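Local coordinates for A-adding tRNA nucleotidyltransferase (Aquifex aeolicus, PDB 4WBY), which adds the terminal adenosine to tRNAs ending in CC, using ATP and magnesium to complete the CCA terminus, at residues V165-A170 / K190-L195; N208-A213 / E224-Y229. All coordinates share one frame; numbering follows the deposited sequence.

Contact 1 of 2, residues V165-A170 / K190-L195; sequences VRILRA and KQAVNL
Where Ile-167 meets Ala-192 and Val-193, no ring, amide or other flat group faces the opposite segment, and the contact is built from aliphatic carbon atoms alone. Ile-167 supplies all of it from its own side. CG1 of this isoleucine stands anti to the carbonyl carbon (chi1 -65°), and an extended second torsion carries CD1 outward until it lies 3.7 Å from CB of Ala-192. The other branch, CG2, is turned to the next residue along, coming within 4.1 Å of CG2 of Val-193. The two β-branched side chains cross obliquely. One isoleucine thus spans two consecutive residues of the partner helix, a compact example of how a forked side chain can divide its two arms between neighbours. Because Ala-192 has only a methyl, CD1 can come close to that helix while the backbones, nearest at Ile-167 CA and Ala-192 CA, stay 8.1 Å apart. The joint is small, burying 110 Å² in all, and it forms no hydrogen bond between the segments. Phe-160, on the short helix 159-162, touches both Ile-167 and Ala-192, and Leu-189 adds to the apolar surroundings of Ile-167.

Polar groups of segment 165-170 are used elsewhere. Arg-169 forms a salt bridge with Asp-119, while Arg-166 pairs with Glu-162 and also bonds to the carbonyl of Ser-159. All six residues of this segment belong to the experimentally established ATP site, and the sequence from Glu-162 to Arg-166 fits the EDxxR motif with which class II tRNA nucleotidyltransferases recognise the nucleotide base. The arrangement is that of a helical nucleotide-recognition element whose apolar side packs on the neighbouring helix 183-194.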
ATOM      1  N   VAL A 165       6.550  10.578 -10.793  1.00 14.68           N
ATOM      2  CA  VAL A 165       6.044   9.600  -9.835  1.00 14.43           C
ATOM      3  C   VAL A 165       4.513   9.602  -9.814  1.00 13.67           C
ATOM      4  O   VAL A 165       3.883   8.588  -9.504  1.00 14.46           O
ATOM      5  CB  VAL A 165       6.590   9.857  -8.426  1.00 17.52           C
ATOM      6  CG1 VAL A 165       6.183   8.732  -7.486  1.00 19.94           C
ATOM      7  CG2 VAL A 165       8.105   9.961  -8.485  1.00 22.49           C
ATOM      8  N   ARG A 166       3.911  10.725 -10.183  1.00 12.13           N
ATOM      9  CA  ARG A 166       2.451  10.788 -10.253  1.00 12.52           C
ATOM     10  C   ARG A 166       1.861   9.837 -11.286  1.00 12.19           C
ATOM     11  O   ARG A 166       0.685   9.508 -11.204  1.00 13.22           O
ATOM     12  CB  ARG A 166       1.986  12.214 -10.551  1.00 12.75           C
ATOM     13  CG  ARG A 166       2.245  13.173  -9.413  1.00 13.64           C
ATOM     14  CD  ARG A 166       1.883  14.582  -9.824  1.00 15.32           C
ATOM     15  NE  ARG A 166       2.129  15.530  -8.752  1.00 17.85           N
ATOM     16  CZ  ARG A 166       2.455  16.807  -8.952  1.00 21.68           C
ATOM     17  NH1 ARG A 166       2.589  17.295 -10.187  1.00 23.38           N
ATOM     18  NH2 ARG A 166       2.670  17.591  -7.915  1.00 26.41           N
ATOM     19  N   ILE A 167       2.663   9.421 -12.264  1.00 11.85           N
ATOM     20  CA  ILE A 167       2.226   8.395 -13.212  1.00 12.30           C
ATOM     21  C   ILE A 167       1.815   7.130 -12.454  1.00 12.58           C
ATOM     22  O   ILE A 167       0.734   6.573 -12.674  1.00 14.05           O
ATOM     23  CB  ILE A 167       3.339   8.053 -14.226  1.00 12.74           C
ATOM     24  CG1 ILE A 167       3.643   9.263 -15.124  1.00 13.94           C
ATOM     25  CG2 ILE A 167       2.987   6.808 -15.055  1.00 14.93           C
ATOM     26  CD1 ILE A 167       4.951   9.129 -15.896  1.00 16.74           C
ATOM     27  N   LEU A 168       2.689   6.671 -11.566  1.00 12.91           N
ATOM     28  CA  LEU A 168       2.381   5.492 -10.764  1.00 12.68           C
ATOM     29  C   LEU A 168       1.247   5.773  -9.777  1.00 12.20           C
ATOM     30  O   LEU A 168       0.373   4.922  -9.578  1.00 14.09           O
ATOM     31  CB  LEU A 168       3.629   4.993 -10.017  1.00 14.01           C
ATOM     32  CG  LEU A 168       4.806   4.494 -10.860  1.00 16.88           C
ATOM     33  CD1 LEU A 168       5.893   3.947  -9.944  1.00 19.95           C
ATOM     34  CD2 LEU A 168       4.386   3.450 -11.884  1.00 20.53           C
ATOM     35  N   ARG A 169       1.261   6.954  -9.157  1.00 11.90           N
ATOM     36  CA  ARG A 169       0.228   7.292  -8.171  1.00 12.28           C
ATOM     37  C   ARG A 169      -1.158   7.295  -8.814  1.00 11.77           C
ATOM     38  O   ARG A 169      -2.125   6.840  -8.203  1.00 12.38           O
ATOM     39  CB  ARG A 169       0.496   8.657  -7.534  1.00 14.62           C
ATOM     40  CG  ARG A 169       1.746   8.715  -6.682  1.00 18.10           C
ATOM     41  CD  ARG A 169       1.935  10.099  -6.060  1.00 22.53           C
ATOM     42  NE  ARG A 169       0.784  10.539  -5.286  1.00 26.05           N
ATOM     43  CZ  ARG A 169       0.634  10.342  -3.979  1.00 27.93           C
ATOM     44  NH1 ARG A 169       1.561   9.689  -3.285  1.00 28.07           N
ATOM     45  NH2 ARG A 169      -0.454  10.793  -3.365  1.00 27.98           N
ATOM     46  N   ALA A 170      -1.249   7.800 -10.045  1.00 11.56           N
ATOM     47  CA  ALA A 170      -2.534   7.830 -10.749  1.00 11.42           C
ATOM     48  C   ALA A 170      -3.120   6.436 -10.850  1.00 11.35           C
ATOM     49  O   ALA A 170      -4.327   6.233 -10.673  1.00 13.15           O
ATOM     50  CB  ALA A 170      -2.378   8.431 -12.141  1.00 11.34           C
ATOM     51  N   LYS A 190       0.360   8.627 -20.902  1.00 13.14           N
ATOM     52  CA  LYS A 190       0.984   7.830 -21.955  1.00 13.19           C
ATOM     53  C   LYS A 190       2.139   8.595 -22.598  1.00 13.44           C
ATOM     54  O   LYS A 190       3.183   8.014 -22.902  1.00 15.92           O
ATOM     55  CB  LYS A 190      -0.045   7.435 -23.022  1.00 14.38           C
ATOM     56  CG  LYS A 190      -1.091   6.443 -22.511  1.00 16.95           C
ATOM     57  CD  LYS A 190      -2.194   6.210 -23.535  1.00 24.34           C
ATOM     58  CE  LYS A 190      -1.700   5.467 -24.741  1.00 32.84           C
ATOM     59  NZ  LYS A 190      -2.857   5.055 -25.582  1.00 39.49           N
ATOM     60  N   GLN A 191       1.954   9.896 -22.802  1.00 14.45           N
ATOM     61  CA  GLN A 191       2.996  10.713 -23.408  1.00 16.52           C
ATOM     62  C   GLN A 191       4.212  10.822 -22.499  1.00 13.61           C
ATOM     63  O   GLN A 191       5.349  10.753 -22.974  1.00 14.76           O
ATOM     64  CB  GLN A 191       2.452  12.101 -23.761  1.00 18.22           C
ATOM     65  CG  GLN A 191       1.548  12.042 -24.991  1.00 22.54           C
ATOM     66  CD  GLN A 191       0.956  13.376 -25.394  1.00 29.83           C
ATOM     67  OE1 GLN A 191       1.167  14.395 -24.735  1.00 32.11           O
ATOM     68  NE2 GLN A 191       0.209  13.373 -26.496  1.00 30.01           N
ATOM     69  N   ALA A 192       3.987  10.960 -21.192  1.00 13.23           N
ATOM     70  CA  ALA A 192       5.118  11.050 -20.265  1.00 13.96           C
ATOM     71  C   ALA A 192       5.911   9.747 -20.267  1.00 14.02           C
ATOM     72  O   ALA A 192       7.137   9.770 -20.240  1.00 15.78           O
ATOM     73  CB  ALA A 192       4.652  11.386 -18.854  1.00 15.17           C
ATOM     74  N   VAL A 193       5.215   8.609 -20.301  1.00 14.00           N
ATOM     75  CA  VAL A 193       5.912   7.330 -20.374  1.00 14.13           C
ATOM     76  C   VAL A 193       6.701   7.261 -21.687  1.00 14.73           C
ATOM     77  O   VAL A 193       7.896   6.920 -21.697  1.00 16.30           O
ATOM     78  CB  VAL A 193       4.938   6.133 -20.262  1.00 14.01           C
ATOM     79  CG1 VAL A 193       5.671   4.821 -20.535  1.00 17.19           C
ATOM     80  CG2 VAL A 193       4.293   6.103 -18.877  1.00 15.53           C
ATOM     81  N   ASN A 194       6.058   7.627 -22.792  1.00 14.05           N
ATOM     82  CA  ASN A 194       6.709   7.490 -24.093  1.00 15.69           C
ATOM     83  C   ASN A 194       7.930   8.389 -24.235  1.00 14.62           C
ATOM     84  O   ASN A 194       8.909   8.016 -24.890  1.00 17.25           O
ATOM     85  CB  ASN A 194       5.725   7.795 -25.223  1.00 18.65           C
ATOM     86  CG  ASN A 194       6.147   7.176 -26.541  1.00 23.33           C
ATOM     87  OD1 ASN A 194       6.680   7.855 -27.426  1.00 29.06           O
ATOM     88  ND2 ASN A 194       5.911   5.876 -26.681  1.00 25.16           N
ATOM     89  N   LEU A 195       7.860   9.573 -23.627  1.00 14.68           N
ATOM     90  CA  LEU A 195       8.943  10.552 -23.683  1.00 14.70           C
ATOM     91  C   LEU A 195      10.162  10.143 -22.859  1.00 15.22           C
ATOM     92  O   LEU A 195      11.206  10.785 -22.948  1.00 18.48           O
ATOM     93  CB  LEU A 195       8.451  11.926 -23.208  1.00 16.52           C
ATOM     94  CG  LEU A 195       7.599  12.737 -24.182  1.00 15.17           C
ATOM     95  CD1 LEU A 195       6.898  13.865 -23.428  1.00 16.75           C
ATOM     96  CD2 LEU A 195       8.458  13.292 -25.326  1.00 17.32           C
TER

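Contact 2 of 2, residues N208-A213 / E224-Y229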
ATOM      1  N   ASN A 208       9.426   3.948  -3.599  1.00 18.56           N
ATOM      2  CA  ASN A 208       8.514   4.191  -2.487  1.00 18.55           C
ATOM      3  C   ASN A 208       7.062   4.071  -2.921  1.00 17.17           C
ATOM      4  O   ASN A 208       6.221   3.577  -2.176  1.00 18.28           O
ATOM      5  CB  ASN A 208       8.754   5.570  -1.864  1.00 23.69           C
ATOM      6  CG  ASN A 208      10.030   5.632  -1.059  1.00 33.13           C
ATOM      7  OD1 ASN A 208      10.574   4.604  -0.650  1.00 35.89           O
ATOM      8  ND2 ASN A 208      10.512   6.848  -0.812  1.00 38.04           N
ATOM      9  N   GLU A 209       6.767   4.509  -4.138  1.00 15.65           N
ATOM     10  CA  GLU A 209       5.394   4.453  -4.619  1.00 16.14           C
ATOM     11  C   GLU A 209       4.988   3.005  -4.928  1.00 16.56           C
ATOM     12  O   GLU A 209       3.850   2.608  -4.660  1.00 16.79           O
ATOM     13  CB  GLU A 209       5.222   5.369  -5.838  1.00 17.18           C
ATOM     14  CG  GLU A 209       3.888   5.255  -6.552  1.00 18.16           C
ATOM     15  CD  GLU A 209       2.675   5.450  -5.655  1.00 16.61           C
ATOM     16  OE1 GLU A 209       2.740   6.185  -4.644  1.00 18.57           O
ATOM     17  OE2 GLU A 209       1.633   4.858  -5.975  1.00 17.44           O
ATOM     18  N   ILE A 210       5.916   2.195  -5.444  1.00 16.62           N
ATOM     19  CA  ILE A 210       5.591   0.786  -5.677  1.00 15.73           C
ATOM     20  C   ILE A 210       5.336   0.084  -4.338  1.00 14.97           C
ATOM     21  O   ILE A 210       4.443  -0.766  -4.229  1.00 16.53           O
ATOM     22  CB  ILE A 210       6.697   0.064  -6.463  1.00 17.16           C
ATOM     23  CG1 ILE A 210       6.841   0.702  -7.847  1.00 18.76           C
ATOM     24  CG2 ILE A 210       6.375  -1.421  -6.605  1.00 17.83           C
ATOM     25  CD1 ILE A 210       7.991   0.135  -8.683  1.00 22.59           C
ATOM     26  N   LYS A 211       6.101   0.461  -3.315  1.00 16.46           N
ATOM     27  CA  LYS A 211       5.902  -0.098  -1.980  1.00 17.16           C
ATOM     28  C   LYS A 211       4.513   0.255  -1.451  1.00 16.33           C
ATOM     29  O   LYS A 211       3.882  -0.555  -0.786  1.00 18.70           O
ATOM     30  CB  LYS A 211       7.000   0.386  -1.019  1.00 17.73           C
ATOM     31  CG  LYS A 211       8.386  -0.180  -1.370  1.00 21.05           C
ATOM     32  CD  LYS A 211       9.519   0.566  -0.690  1.00 26.50           C
ATOM     33  CE  LYS A 211       9.487   0.376   0.810  1.00 32.29           C
ATOM     34  NZ  LYS A 211      10.653   1.042   1.453  1.00 37.11           N
ATOM     35  N   LEU A 212       4.025   1.458  -1.756  1.00 16.44           N
ATOM     36  CA  LEU A 212       2.668   1.822  -1.353  1.00 15.85           C
ATOM     37  C   LEU A 212       1.629   1.003  -2.118  1.00 15.57           C
ATOM     38  O   LEU A 212       0.635   0.550  -1.541  1.00 17.00           O
ATOM     39  CB  LEU A 212       2.415   3.324  -1.553  1.00 16.77           C
ATOM     40  CG  LEU A 212       3.192   4.223  -0.584  1.00 18.38           C
ATOM     41  CD1 LEU A 212       2.915   5.695  -0.861  1.00 19.92           C
ATOM     42  CD2 LEU A 212       2.864   3.895   0.865  1.00 21.07           C
ATOM     43  N   ALA A 213       1.861   0.798  -3.410  1.00 15.03           N
ATOM     44  CA  ALA A 213       0.913   0.037  -4.216  1.00 14.96           C
ATOM     45  C   ALA A 213       0.757  -1.399  -3.716  1.00 14.13           C
ATOM     46  O   ALA A 213      -0.362  -1.930  -3.686  1.00 15.03           O
ATOM     47  CB  ALA A 213       1.334   0.044  -5.679  1.00 16.37           C
ATOM     48  N   GLU A 224      -2.552  -4.525 -13.234  1.00 15.23           N
ATOM     49  CA  GLU A 224      -3.125  -4.532 -14.581  1.00 16.83           C
ATOM     50  C   GLU A 224      -3.007  -3.161 -15.246  1.00 15.57           C
ATOM     51  O   GLU A 224      -2.769  -3.066 -16.450  1.00 17.20           O
ATOM     52  CB  GLU A 224      -4.589  -4.972 -14.560  1.00 18.84           C
ATOM     53  CG  GLU A 224      -4.790  -6.475 -14.399  1.00 21.70           C
ATOM     54  CD  GLU A 224      -4.638  -7.248 -15.706  1.00 24.46           C
ATOM     55  OE1 GLU A 224      -3.974  -6.750 -16.648  1.00 25.72           O
ATOM     56  OE2 GLU A 224      -5.196  -8.364 -15.787  1.00 26.34           O
ATOM     57  N   LEU A 225      -3.163  -2.094 -14.461  1.00 15.02           N
ATOM     58  CA  LEU A 225      -2.972  -0.747 -14.988  1.00 13.80           C
ATOM     59  C   LEU A 225      -1.490  -0.501 -15.297  1.00 14.37           C
ATOM     60  O   LEU A 225      -1.159   0.108 -16.314  1.00 15.52           O
ATOM     61  CB  LEU A 225      -3.506   0.309 -14.007  1.00 14.63           C
ATOM     62  CG  LEU A 225      -5.031   0.298 -13.853  1.00 15.15           C
ATOM     63  CD1 LEU A 225      -5.469   1.069 -12.624  1.00 17.87           C
ATOM     64  CD2 LEU A 225      -5.715   0.850 -15.100  1.00 21.19           C
ATOM     65  N   TYR A 226      -0.598  -0.980 -14.425  1.00 13.39           N
ATOM     66  CA  TYR A 226       0.830  -0.897 -14.709  1.00 13.88           C
ATOM     67  C   TYR A 226       1.138  -1.554 -16.059  1.00 14.69           C
ATOM     68  O   TYR A 226       1.924  -1.043 -16.862  1.00 15.88           O
ATOM     69  CB  TYR A 226       1.664  -1.595 -13.635  1.00 14.58           C
ATOM     70  CG  TYR A 226       1.951  -0.855 -12.343  1.00 14.15           C
ATOM     71  CD1 TYR A 226       1.250   0.278 -11.955  1.00 14.41           C
ATOM     72  CD2 TYR A 226       2.943  -1.329 -11.499  1.00 18.04           C
ATOM     73  CE1 TYR A 226       1.547   0.925 -10.745  1.00 14.60           C
ATOM     74  CE2 TYR A 226       3.242  -0.712 -10.314  1.00 18.84           C
ATOM     75  CZ  TYR A 226       2.550   0.414  -9.934  1.00 15.78           C
ATOM     76  OH  TYR A 226       2.902   1.001  -8.743  1.00 16.80           O
ATOM     77  N   ARG A 227       0.532  -2.718 -16.285  1.00 14.66           N
ATOM     78  CA  ARG A 227       0.721  -3.447 -17.533  1.00 15.55           C
ATOM     79  C   ARG A 227       0.184  -2.645 -18.723  1.00 15.67           C
ATOM     80  O   ARG A 227       0.880  -2.462 -19.727  1.00 17.46           O
ATOM     81  CB  ARG A 227       0.042  -4.817 -17.456  1.00 15.81           C
ATOM     82  CG  ARG A 227       0.329  -5.720 -18.645  1.00 18.26           C
ATOM     83  CD  ARG A 227      -0.185  -7.131 -18.399  1.00 20.63           C
ATOM     84  NE  ARG A 227      -1.644  -7.218 -18.455  1.00 27.53           N
ATOM     85  CZ  ARG A 227      -2.335  -7.508 -19.553  1.00 32.51           C
ATOM     86  NH1 ARG A 227      -1.704  -7.722 -20.698  1.00 34.78           N
ATOM     87  NH2 ARG A 227      -3.658  -7.574 -19.506  1.00 33.18           N
ATOM     88  N   LYS A 228      -1.051  -2.161 -18.600  1.00 16.85           N
ATOM     89  CA  LYS A 228      -1.689  -1.392 -19.665  1.00 18.34           C
ATOM     90  C   LYS A 228      -0.850  -0.195 -20.117  1.00 16.45           C
ATOM     91  O   LYS A 228      -0.758   0.083 -21.320  1.00 19.15           O
ATOM     92  CB  LYS A 228      -3.069  -0.911 -19.212  1.00 18.84           C
ATOM     93  CG  LYS A 228      -3.824  -0.078 -20.241  1.00 21.48           C
ATOM     94  CD  LYS A 228      -5.230   0.241 -19.754  1.00 24.37           C
ATOM     95  CE  LYS A 228      -5.975   1.130 -20.735  1.00 28.25           C
ATOM     96  NZ  LYS A 228      -7.427   1.241 -20.418  1.00 34.64           N
ATOM     97  N   TYR A 229      -0.252   0.510 -19.154  1.00 15.72           N
ATOM     98  CA  TYR A 229       0.479   1.737 -19.458  1.00 16.36           C
ATOM     99  C   TYR A 229       1.993   1.540 -19.512  1.00 17.22           C
ATOM    100  O   TYR A 229       2.749   2.511 -19.623  1.00 18.72           O
ATOM    101  CB  TYR A 229       0.089   2.832 -18.457  1.00 16.58           C
ATOM    102  CG  TYR A 229      -1.364   3.206 -18.633  1.00 15.01           C
ATOM    103  CD1 TYR A 229      -1.799   3.838 -19.797  1.00 16.60           C
ATOM    104  CD2 TYR A 229      -2.313   2.890 -17.667  1.00 16.34           C
ATOM    105  CE1 TYR A 229      -3.145   4.162 -19.985  1.00 17.20           C
ATOM    106  CE2 TYR A 229      -3.649   3.214 -17.840  1.00 17.98           C
ATOM    107  CZ  TYR A 229      -4.063   3.846 -18.997  1.00 17.36           C
ATOM    108  OH  TYR A 229      -5.397   4.158 -19.162  1.00 19.25           O
TER
HETATM  109  O   HOH W   1       1.381   2.942  -7.858  1.00 15.62           O
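Tyr-226 reaches from helix 219-228 to helix 203-214 with its phenol end leading, so that the hydroxyl, rather than a broad ring face, makes the closest approach. Its OH lies 3.6 Å from CB of Ala-213, which sits obliquely to the ring, and 4.1 Å from CG1 of Ile-210. The ring axis and the isoleucine side chain run at a slant to one another. Placing CG anti to the carbonyl carbon (chi1 -81°) directs the phenol across the distance between the helices, whose axes, taken over 208-213 and 224-228, come no nearer than 13.6 Å, with their directions at 136°.

The polar link is indirect. A water lies in the plane of the tyrosine ring, at its edge, and accepts a hydrogen bond of 2.6 Å from Tyr-226 OH. The same water donates to OE2 of Glu-209 at 2.7 Å, so the buried hydroxyl is satisfied without touching the carboxylate. Glu-209 sends its CG anti to the backbone N (chi1 172°) and then bends, bringing the carboxylate nearer to the tyrosine than its CB direction would suggest. OE2 also forms a salt bridge with Arg-172, an ATP-binding residue, and this second, charged partner probably helps to stabilise the carboxylate as an anion.

One turn along from Glu-224, Arg-227 folds back within its own helix and grips OE1 of Glu-224 side-on: NE and NH2 each lie 3.0 Å from that oxygen, which is close to the guanidinium plane. OE2 of Glu-224 bonds to Tyr-250 on helix 243-262. Across the segments, then, the pattern is a water-bridged tyrosine-carboxylate contact between helices 203-214 and 219-228, with Glu-209 probably a second-shell residue that helps to position Arg-172 at the ATP site.

Contact 1 closes before contact 2 opens: helices 165-177 and 183-194 pair first, then helices 203-214 and 219-228, all within a bundle of helices running from 165 to 228. The centres of the two contacts lie 11 Å apart, and the segments touch directly. Leu-168 CB packs 3.5 Å from Glu-209 CG, joining the first helix of one contact to the first of the other, while Lys-190 CG lies 3.8 Å from Tyr-229 CD1, joining helix 183-194 to the residue just beyond helix 219-228. The four helices therefore form one continuous cluster. Helix 165-177, rich in ATP-binding residues, is packed against each of the other three, which probably couples the nucleotide-binding helix to its neighbours.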